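Local coordinates for protein ylmH (Streptococcus pneumoniae, PDB 2FPH) that is thought to act in cell division of a Gram-positive bacterium and probably binds nucleic acid through a putative RNA-binding, RRM-like domain, at residues S63-V67 and F119-L123; S27-F31 and P73-Q77; D10-L14 and H39-L44. All blocks are in the same frame, centred on the assembly; numbering follows the deposited sequence.

Contact 1 (S63-V67 and F119-L123)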
loop_
_atom_site.group_PDB
_atom_site.type_symbol
_atom_site.label_atom_id
_atom_site.label_comp_id
_atom_site.label_asym_id
_atom_site.label_seq_id
_atom_site.Cartn_x
_atom_site.Cartn_y
_atom_site.Cartn_z
ATOM N N SER A 63 -5.049 -5.969 -8.645
ATOM C CA SER A 63 -5.166 -4.662 -9.273
ATOM C C SER A 63 -5.557 -3.656 -8.218
ATOM O O SER A 63 -6.480 -3.870 -7.436
ATOM C CB SER A 63 -6.202 -4.595 -10.419
ATOM O OG SER A 63 -6.308 -5.820 -11.132
ATOM N N SER A 64 -4.876 -2.529 -8.250
ATOM C CA SER A 64 -5.101 -1.527 -7.265
ATOM C C SER A 64 -4.515 -0.245 -7.707
ATOM O O SER A 64 -3.747 -0.190 -8.676
ATOM C CB SER A 64 -4.551 -1.951 -5.908
ATOM O OG SER A 64 -3.157 -2.109 -5.987
ATOM N N GLU A 65 -4.928 0.820 -7.064
ATOM C CA GLU A 65 -4.288 2.106 -7.334
ATOM C C GLU A 65 -2.992 2.283 -6.536
ATOM O O GLU A 65 -1.891 2.382 -7.101
ATOM C CB GLU A 65 -5.261 3.256 -7.117
ATOM C CG GLU A 65 -6.389 3.284 -8.163
ATOM C CD GLU A 65 -5.944 2.977 -9.609
ATOM O OE1 GLU A 65 -5.215 3.808 -10.218
ATOM O OE2 GLU A 65 -6.343 1.905 -10.172
ATOM N N TYR A 66 -3.126 2.292 -5.231
ATOM C CA TYR A 66 -1.965 2.240 -4.316
ATOM C C TYR A 66 -1.365 0.845 -4.324
ATOM O O TYR A 66 -2.056 -0.164 -4.230
ATOM C CB TYR A 66 -2.364 2.700 -2.910
ATOM C CG TYR A 66 -2.800 4.120 -2.986
ATOM C CD1 TYR A 66 -1.893 5.137 -3.208
ATOM C CD2 TYR A 66 -4.143 4.441 -2.946
ATOM C CE1 TYR A 66 -2.347 6.491 -3.355
ATOM C CE2 TYR A 66 -4.599 5.751 -3.130
ATOM C CZ TYR A 66 -3.719 6.745 -3.311
ATOM O OH TYR A 66 -4.236 7.996 -3.475
ATOM N N VAL A 67 -0.038 0.795 -4.341
ATOM C CA VAL A 67 0.697 -0.456 -4.401
ATOM C C VAL A 67 1.871 -0.456 -3.482
ATOM O O VAL A 67 2.336 0.580 -3.045
ATOM C CB VAL A 67 1.161 -0.798 -5.855
ATOM C CG1 VAL A 67 0.014 -0.940 -6.756
ATOM C CG2 VAL A 67 2.112 0.252 -6.382
ATOM N N PHE A 119 -1.341 2.116 4.408
ATOM C CA PHE A 119 -2.484 1.469 3.779
ATOM C C PHE A 119 -2.608 1.918 2.347
ATOM O O PHE A 119 -2.028 2.942 1.945
ATOM C CB PHE A 119 -3.803 1.693 4.535
ATOM C CG PHE A 119 -4.274 3.117 4.655
ATOM C CD1 PHE A 119 -3.727 3.964 5.615
ATOM C CD2 PHE A 119 -5.276 3.624 3.818
ATOM C CE1 PHE A 119 -4.108 5.276 5.683
ATOM C CE2 PHE A 119 -5.696 4.925 3.940
ATOM C CZ PHE A 119 -5.119 5.753 4.881
ATOM N N GLY A 120 -3.385 1.153 1.600
ATOM C CA GLY A 120 -3.559 1.411 0.186
ATOM C C GLY A 120 -4.992 1.832 -0.056
ATOM O O GLY A 120 -5.490 2.755 0.584
ATOM N N ASP A 121 -5.639 1.112 -0.949
ATOM C CA ASP A 121 -6.954 1.455 -1.412
ATOM C C ASP A 121 -7.990 1.214 -0.362
ATOM O O ASP A 121 -7.949 0.216 0.389
ATOM C CB ASP A 121 -7.340 0.583 -2.618
ATOM C CG ASP A 121 -6.538 0.875 -3.875
ATOM O OD1 ASP A 121 -5.724 1.802 -3.942
ATOM O OD2 ASP A 121 -6.765 0.233 -4.909
ATOM N N ILE A 122 -8.952 2.124 -0.318
ATOM C CA ILE A 122 -10.206 1.881 0.399
ATOM C C ILE A 122 -11.271 1.706 -0.691
ATOM O O ILE A 122 -11.376 2.533 -1.595
ATOM C CB ILE A 122 -10.534 3.069 1.306
ATOM C CG1 ILE A 122 -9.576 3.204 2.492
ATOM C CG2 ILE A 122 -11.996 3.021 1.810
ATOM C CD1 ILE A 122 -9.573 4.672 2.995
ATOM N N LEU A 123 -12.021 0.613 -0.598
ATOM C CA LEU A 123 -12.904 0.120 -1.630
ATOM C C LEU A 123 -14.329 0.062 -1.098
ATOM O O LEU A 123 -14.579 -0.487 0.004
ATOM C CB LEU A 123 -12.515 -1.291 -2.023
ATOM C CG LEU A 123 -11.064 -1.485 -2.414
ATOM C CD1 LEU A 123 -10.815 -2.972 -2.421
ATOM C CD2 LEU A 123 -10.793 -0.869 -3.761
HETATM O O HOH W 1 -3.989 -0.875 -2.307
#

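Contact 2 (S27-F31 and P73-Q77)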
loop_
_atom_site.group_PDB
_atom_site.type_symbol
_atom_site.label_atom_id
_atom_site.label_comp_id
_atom_site.label_asym_id
_atom_site.label_seq_id
_atom_site.Cartn_x
_atom_site.Cartn_y
_atom_site.Cartn_z
ATOM N N SER A 27 22.444 -4.887 1.083
ATOM C CA SER A 27 21.998 -6.034 1.832
ATOM C C SER A 27 21.962 -7.292 0.990
ATOM O O SER A 27 21.886 -8.377 1.565
ATOM C CB SER A 27 20.612 -5.786 2.410
ATOM O OG SER A 27 19.677 -5.537 1.383
ATOM N N TYR A 28 21.986 -7.105 -0.326
ATOM C CA TYR A 28 21.681 -8.150 -1.360
ATOM C C TYR A 28 20.467 -8.949 -0.833
ATOM O O TYR A 28 20.410 -10.248 -0.747
ATOM C CB TYR A 28 22.971 -8.946 -1.710
ATOM C CG TYR A 28 22.886 -9.953 -2.786
ATOM C CD1 TYR A 28 23.017 -9.653 -4.092
ATOM C CD2 TYR A 28 22.837 -11.306 -2.437
ATOM C CE1 TYR A 28 22.970 -10.669 -5.071
ATOM C CE2 TYR A 28 22.801 -12.272 -3.359
ATOM C CZ TYR A 28 22.869 -11.969 -4.680
ATOM O OH TYR A 28 22.825 -13.005 -5.563
ATOM N N ALA A 29 19.444 -8.174 -0.458
ATOM C CA ALA A 29 18.185 -8.763 -0.014
ATOM C C ALA A 29 17.007 -7.921 -0.487
ATOM O O ALA A 29 17.175 -6.787 -0.846
ATOM C CB ALA A 29 18.130 -8.868 1.449
ATOM N N PRO A 30 15.813 -8.487 -0.525
ATOM C CA PRO A 30 14.687 -7.687 -1.036
ATOM C C PRO A 30 14.373 -6.566 -0.058
ATOM O O PRO A 30 14.524 -6.747 1.182
ATOM C CB PRO A 30 13.519 -8.692 -1.130
ATOM C CG PRO A 30 14.208 -10.019 -1.073
ATOM C CD PRO A 30 15.399 -9.843 -0.152
ATOM N N PHE A 31 13.883 -5.453 -0.623
ATOM C CA PHE A 31 13.352 -4.341 0.138
ATOM C C PHE A 31 11.904 -4.128 -0.302
ATOM O O PHE A 31 11.629 -4.119 -1.488
ATOM C CB PHE A 31 14.117 -3.041 -0.141
ATOM C CG PHE A 31 13.578 -1.885 0.665
ATOM C CD1 PHE A 31 13.779 -1.860 2.050
ATOM C CD2 PHE A 31 12.754 -0.921 0.113
ATOM C CE1 PHE A 31 13.244 -0.871 2.833
ATOM C CE2 PHE A 31 12.187 0.080 0.922
ATOM C CZ PHE A 31 12.441 0.083 2.299
ATOM N N PRO A 73 17.392 -8.743 -5.519
ATOM C CA PRO A 73 18.397 -9.423 -6.345
ATOM C C PRO A 73 17.751 -10.600 -7.075
ATOM O O PRO A 73 16.697 -11.060 -6.654
ATOM C CB PRO A 73 19.406 -9.921 -5.318
ATOM C CG PRO A 73 19.151 -9.101 -4.121
ATOM C CD PRO A 73 17.662 -8.985 -4.090
ATOM N N ASP A 74 18.466 -11.150 -8.062
ATOM C CA ASP A 74 17.898 -12.115 -9.024
ATOM C C ASP A 74 17.561 -13.499 -8.463
ATOM O O ASP A 74 16.604 -14.165 -8.954
ATOM C CB ASP A 74 18.808 -12.253 -10.223
ATOM C CG ASP A 74 18.897 -10.972 -11.058
ATOM O OD1 ASP A 74 17.942 -10.138 -11.077
ATOM O OD2 ASP A 74 19.916 -10.704 -11.727
ATOM N N TYR A 75 18.264 -13.904 -7.421
ATOM C CA TYR A 75 17.943 -15.142 -6.759
ATOM C C TYR A 75 16.461 -15.179 -6.273
ATOM O O TYR A 75 15.868 -16.249 -6.183
ATOM C CB TYR A 75 18.917 -15.398 -5.613
ATOM C CG TYR A 75 18.725 -14.532 -4.385
ATOM C CD1 TYR A 75 19.421 -13.329 -4.246
ATOM C CD2 TYR A 75 17.902 -14.943 -3.351
ATOM C CE1 TYR A 75 19.240 -12.518 -3.127
ATOM C CE2 TYR A 75 17.723 -14.146 -2.198
ATOM C CZ TYR A 75 18.409 -12.938 -2.104
ATOM O OH TYR A 75 18.251 -12.177 -0.984
ATOM N N PHE A 76 15.856 -14.029 -5.987
ATOM C CA PHE A 76 14.542 -14.004 -5.320
ATOM C C PHE A 76 13.417 -14.041 -6.403
ATOM O O PHE A 76 13.440 -13.252 -7.274
ATOM C CB PHE A 76 14.484 -12.733 -4.447
ATOM C CG PHE A 76 13.315 -12.678 -3.480
ATOM C CD1 PHE A 76 13.351 -13.380 -2.281
ATOM C CD2 PHE A 76 12.233 -11.865 -3.732
ATOM C CE1 PHE A 76 12.322 -13.306 -1.377
ATOM C CE2 PHE A 76 11.175 -11.777 -2.817
ATOM C CZ PHE A 76 11.212 -12.522 -1.649
ATOM N N GLN A 77 12.384 -14.886 -6.431
ATOM C CA GLN A 77 11.656 -15.588 -5.429
ATOM C C GLN A 77 10.176 -15.029 -5.265
ATOM O O GLN A 77 9.464 -15.712 -4.638
ATOM C CB GLN A 77 12.386 -15.752 -4.077
ATOM C CG GLN A 77 13.139 -17.055 -3.870
ATOM C CD GLN A 77 14.045 -17.061 -2.654
ATOM O OE1 GLN A 77 13.577 -16.955 -1.509
ATOM N NE2 GLN A 77 15.357 -17.187 -2.892
#

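Contact 3 (D10-L14 and H39-L44)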
loop_
_atom_site.group_PDB
_atom_site.type_symbol
_atom_site.label_atom_id
_atom_site.label_comp_id
_atom_site.label_asym_id
_atom_site.label_seq_id
_atom_site.Cartn_x
_atom_site.Cartn_y
_atom_site.Cartn_z
ATOM N N ASP A 10 9.272 15.331 -9.358
ATOM C CA ASP A 10 9.605 13.918 -9.025
ATOM C C ASP A 10 10.763 13.788 -8.050
ATOM O O ASP A 10 10.981 12.706 -7.503
ATOM C CB ASP A 10 9.986 13.135 -10.278
ATOM C CG ASP A 10 8.889 13.035 -11.314
ATOM O OD1 ASP A 10 7.682 12.979 -10.988
ATOM O OD2 ASP A 10 9.207 12.909 -12.531
ATOM N N ARG A 11 11.558 14.838 -7.838
ATOM C CA ARG A 11 12.845 14.693 -7.154
ATOM C C ARG A 11 12.752 14.178 -5.751
ATOM O O ARG A 11 13.493 13.258 -5.422
ATOM C CB ARG A 11 13.768 15.925 -7.258
ATOM C CG ARG A 11 13.929 16.407 -8.687
ATOM C CD ARG A 11 14.384 17.852 -8.726
ATOM N NE ARG A 11 15.768 17.923 -8.268
ATOM C CZ ARG A 11 16.438 19.041 -8.038
ATOM N NH1 ARG A 11 15.832 20.233 -8.064
ATOM N NH2 ARG A 11 17.720 18.952 -7.694
ATOM N N PRO A 12 11.850 14.669 -4.923
ATOM C CA PRO A 12 11.723 14.111 -3.555
ATOM C C PRO A 12 11.485 12.598 -3.515
ATOM O O PRO A 12 12.153 11.889 -2.741
ATOM C CB PRO A 12 10.598 14.909 -2.966
ATOM C CG PRO A 12 10.617 16.129 -3.708
ATOM C CD PRO A 12 10.942 15.827 -5.126
ATOM N N PHE A 13 10.586 12.108 -4.377
ATOM C CA PHE A 13 10.319 10.673 -4.436
ATOM C C PHE A 13 11.530 9.950 -4.965
ATOM O O PHE A 13 11.877 8.834 -4.494
ATOM C CB PHE A 13 9.109 10.349 -5.293
ATOM C CG PHE A 13 8.793 8.890 -5.258
ATOM C CD1 PHE A 13 8.297 8.340 -4.098
ATOM C CD2 PHE A 13 9.175 8.094 -6.263
ATOM C CE1 PHE A 13 8.169 6.972 -3.993
ATOM C CE2 PHE A 13 8.970 6.734 -6.194
ATOM C CZ PHE A 13 8.449 6.224 -5.021
ATOM N N LEU A 14 12.120 10.489 -6.026
ATOM C CA LEU A 14 13.304 9.803 -6.618
ATOM C C LEU A 14 14.439 9.678 -5.617
ATOM O O LEU A 14 15.102 8.619 -5.529
ATOM C CB LEU A 14 13.807 10.471 -7.844
ATOM C CG LEU A 14 12.872 10.496 -9.032
ATOM C CD1 LEU A 14 13.404 11.481 -10.108
ATOM C CD2 LEU A 14 12.744 9.129 -9.547
ATOM N N HIS A 39 1.906 6.911 -10.097
ATOM C CA HIS A 39 2.995 7.666 -10.666
ATOM C C HIS A 39 4.329 7.329 -10.037
ATOM O O HIS A 39 5.274 7.125 -10.745
ATOM C CB HIS A 39 2.797 9.138 -10.510
ATOM C CG HIS A 39 3.906 9.920 -11.134
ATOM N ND1 HIS A 39 4.035 10.050 -12.497
ATOM C CD2 HIS A 39 4.895 10.671 -10.581
ATOM C CE1 HIS A 39 5.089 10.806 -12.767
ATOM N NE2 HIS A 39 5.626 11.199 -11.624
ATOM N N GLN A 40 4.309 7.170 -8.720
ATOM C CA GLN A 40 5.474 6.750 -7.940
ATOM C C GLN A 40 5.902 5.356 -8.279
ATOM O O GLN A 40 7.129 5.089 -8.388
ATOM C CB GLN A 40 5.193 6.888 -6.469
ATOM C CG GLN A 40 5.054 8.349 -6.049
ATOM C CD GLN A 40 4.493 8.572 -4.682
ATOM O OE1 GLN A 40 3.821 7.706 -4.117
ATOM N NE2 GLN A 40 4.682 9.814 -4.166
ATOM N N GLU A 41 4.951 4.442 -8.464
ATOM C CA GLU A 41 5.283 3.109 -8.985
ATOM C C GLU A 41 6.012 3.151 -10.312
ATOM O O GLU A 41 6.967 2.389 -10.518
ATOM C CB GLU A 41 3.978 2.278 -9.091
ATOM C CG GLU A 41 4.006 0.875 -9.700
ATOM C CD GLU A 41 2.600 0.322 -10.015
ATOM O OE1 GLU A 41 1.633 1.120 -10.173
ATOM O OE2 GLU A 41 2.458 -0.935 -10.138
ATOM N N LYS A 42 5.568 4.017 -11.235
ATOM C CA LYS A 42 6.210 4.113 -12.526
ATOM C C LYS A 42 7.634 4.657 -12.394
ATOM O O LYS A 42 8.532 4.100 -12.991
ATOM C CB LYS A 42 5.385 4.993 -13.476
ATOM C CG LYS A 42 4.165 4.339 -13.997
ATOM C CD LYS A 42 3.535 5.116 -15.194
ATOM C CE LYS A 42 2.781 6.352 -14.802
ATOM N NZ LYS A 42 1.356 6.065 -14.367
ATOM N N LEU A 43 7.843 5.628 -11.501
ATOM C CA LEU A 43 9.179 6.205 -11.257
ATOM C C LEU A 43 10.106 5.176 -10.711
ATOM O O LEU A 43 11.222 5.067 -11.182
ATOM C CB LEU A 43 9.075 7.312 -10.256
ATOM C CG LEU A 43 9.081 8.790 -10.637
ATOM C CD1 LEU A 43 8.768 9.155 -12.139
ATOM C CD2 LEU A 43 8.499 9.662 -9.585
ATOM N N LEU A 44 9.625 4.373 -9.751
ATOM C CA LEU A 44 10.521 3.412 -9.100
ATOM C C LEU A 44 10.878 2.299 -10.116
ATOM O O LEU A 44 11.997 1.831 -10.162
ATOM C CB LEU A 44 9.853 2.888 -7.848
ATOM C CG LEU A 44 10.647 2.510 -6.607
ATOM C CD1 LEU A 44 9.929 1.411 -5.794
ATOM C CD2 LEU A 44 12.166 2.456 -6.628
#

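Contact 1 (S63-V67 and F119-L123)
This is a polar interdomain contact: the loop between strands 54-57 and 69-72 of the N-terminal YlmH region meets edge strand 119-123 of the five-stranded antiparallel sheet in the putative RNA-binding, RRM-like domain. The motif is a carboxylate bridging two successive backbone amides. The D121 side chain, chi1 in the m well, brings both oxygens from the strand to the loop: E65 N donates to D121 OD2 at 2.9 Å, and Y66 N donates to D121 OD1, also at 2.9 Å. Both bonds are close to straight, at 163° and 161°, so one side chain from the second domain holds the 64-66 part of the loop. S64 CB packs against the same carboxylate, 3.3 Å from D121 OD2. Beside this, Y66 CB lies 3.6 Å from G120 CA; a CB on residue 120 would sit tight against Y66 CB, so the glycine lets the loop come this close. Within the sheet the strand pairs with 130-134, through G120 and D121 with M132, while F119 and I122 pack on helix 97-105. A single water finishes the junction, donating to Y66 O at 2.8 Å and accepting from D121 N at 2.9 Å.

Contact 2 (S27-F31 and P73-Q77)
Two surface loops meet here, and the second is a type I beta turn, P73 to F76, closed by F76 N to P73 O at 3.2 Å. The first leaves helix 11-27 at Y28, whose positive phi of 41° ends the helical path and leads the chain through P30 into strand 31-32; the turn follows that strand's antiparallel neighbour, 69-72. Rings do most of the work. Y28, with chi1 in the t well, reaches across P73, which sets its CB over one face of the tyrosine ring in a CH-pi contact, 4.0 Å from P73 CB to the ring centroid. Y75 takes chi1 p, which brings Y75 CE1 over a face of the Y28 ring, 3.6 Å from Y28 CE2; the pair is oblique, with planes at 36° and centroids 5.2 Å apart. F76 adopts t and offers a face to P30, whose CG stands 3.5 Å from the centroid of the F76 ring and almost exactly on its normal, 6° off. Proline and aromatic thus pair twice, with the roles of the two loops exchanged. P73 also packs on V24 of helix 11-27, and F31, just beyond the contact, stacks on W20 and bonds through its backbone to L71, so the loops are anchored to helix and sheet together. The same p rotamer carries the Y75 hydroxyl to the first loop, where Y75 OH donates to Y28 O at 2.9 Å and lies 3.5 Å from A29 CA.

Contact 3 (D10-L14 and H39-L44)
A helix-helix interface in the N-terminal region of YlmH brings the start of helix 11-27 against the first turns of helix 38-50, with a His-carboxylate hydrogen bond beside an apolar interior. H39 NE2 donates to D10 OD1 at 2.8 Å and 166°, with the oxygen near the plane of the imidazole. The other carboxylate oxygen, D10 OD2, accepts from S7 N, so this one aspartate holds both S7 N and H39 of helix 38-50. F13 is the main apolar contributor: its t rotamer sends the ring into the second helix, where Q40 CB lies over one face, 3.8 Å from the ring centroid, in a CH-pi contact. L43 and L44 stand one helical turn on from H39 and Q40, and so continue the same surface. Together with strands 31-32, 69-72 and 54-57, the pair belongs to a small alpha/beta unit in which L44 faces the three-stranded antiparallel sheet, packing on V69 and L71. L43 packs on both F13 and L14, with L43 CD2 3.7 Å from F13 CD2 and L43 CG 3.8 Å from L14 CD2. F6 covers L14 and L43 from the N-terminal segment. L44 CB approaches the ring edge, 4.3 Å from F13 CE2; Q40 O, set out of the ring plane, is 3.3 Å from F13 CE2.

Overall arrangement
Contacts 2 and 3 both involve helix 11-27 or the loop that leaves it, contact 3 at its start and contact 2 at its end, whereas contact 1 joins a loop of the N-terminal YlmH region to the RRM-like sheet. Contact 3 has the most buried character, F13 and L43 filling the space between helices; contact 2 lies at the surface, its centre about 20 Å from the centre of the chain, and relies on two exposed tyrosines, F76 and two prolines, of which P73 is buried. Contact 1, nearest the centre, is the most polar, with a carboxylate, backbone amides and a water. It touches contact 3 where V67 CG2 meets E41 CD at 3.7 Å; contact 2 stands apart, its nearest atoms about 7 Å from contact 3.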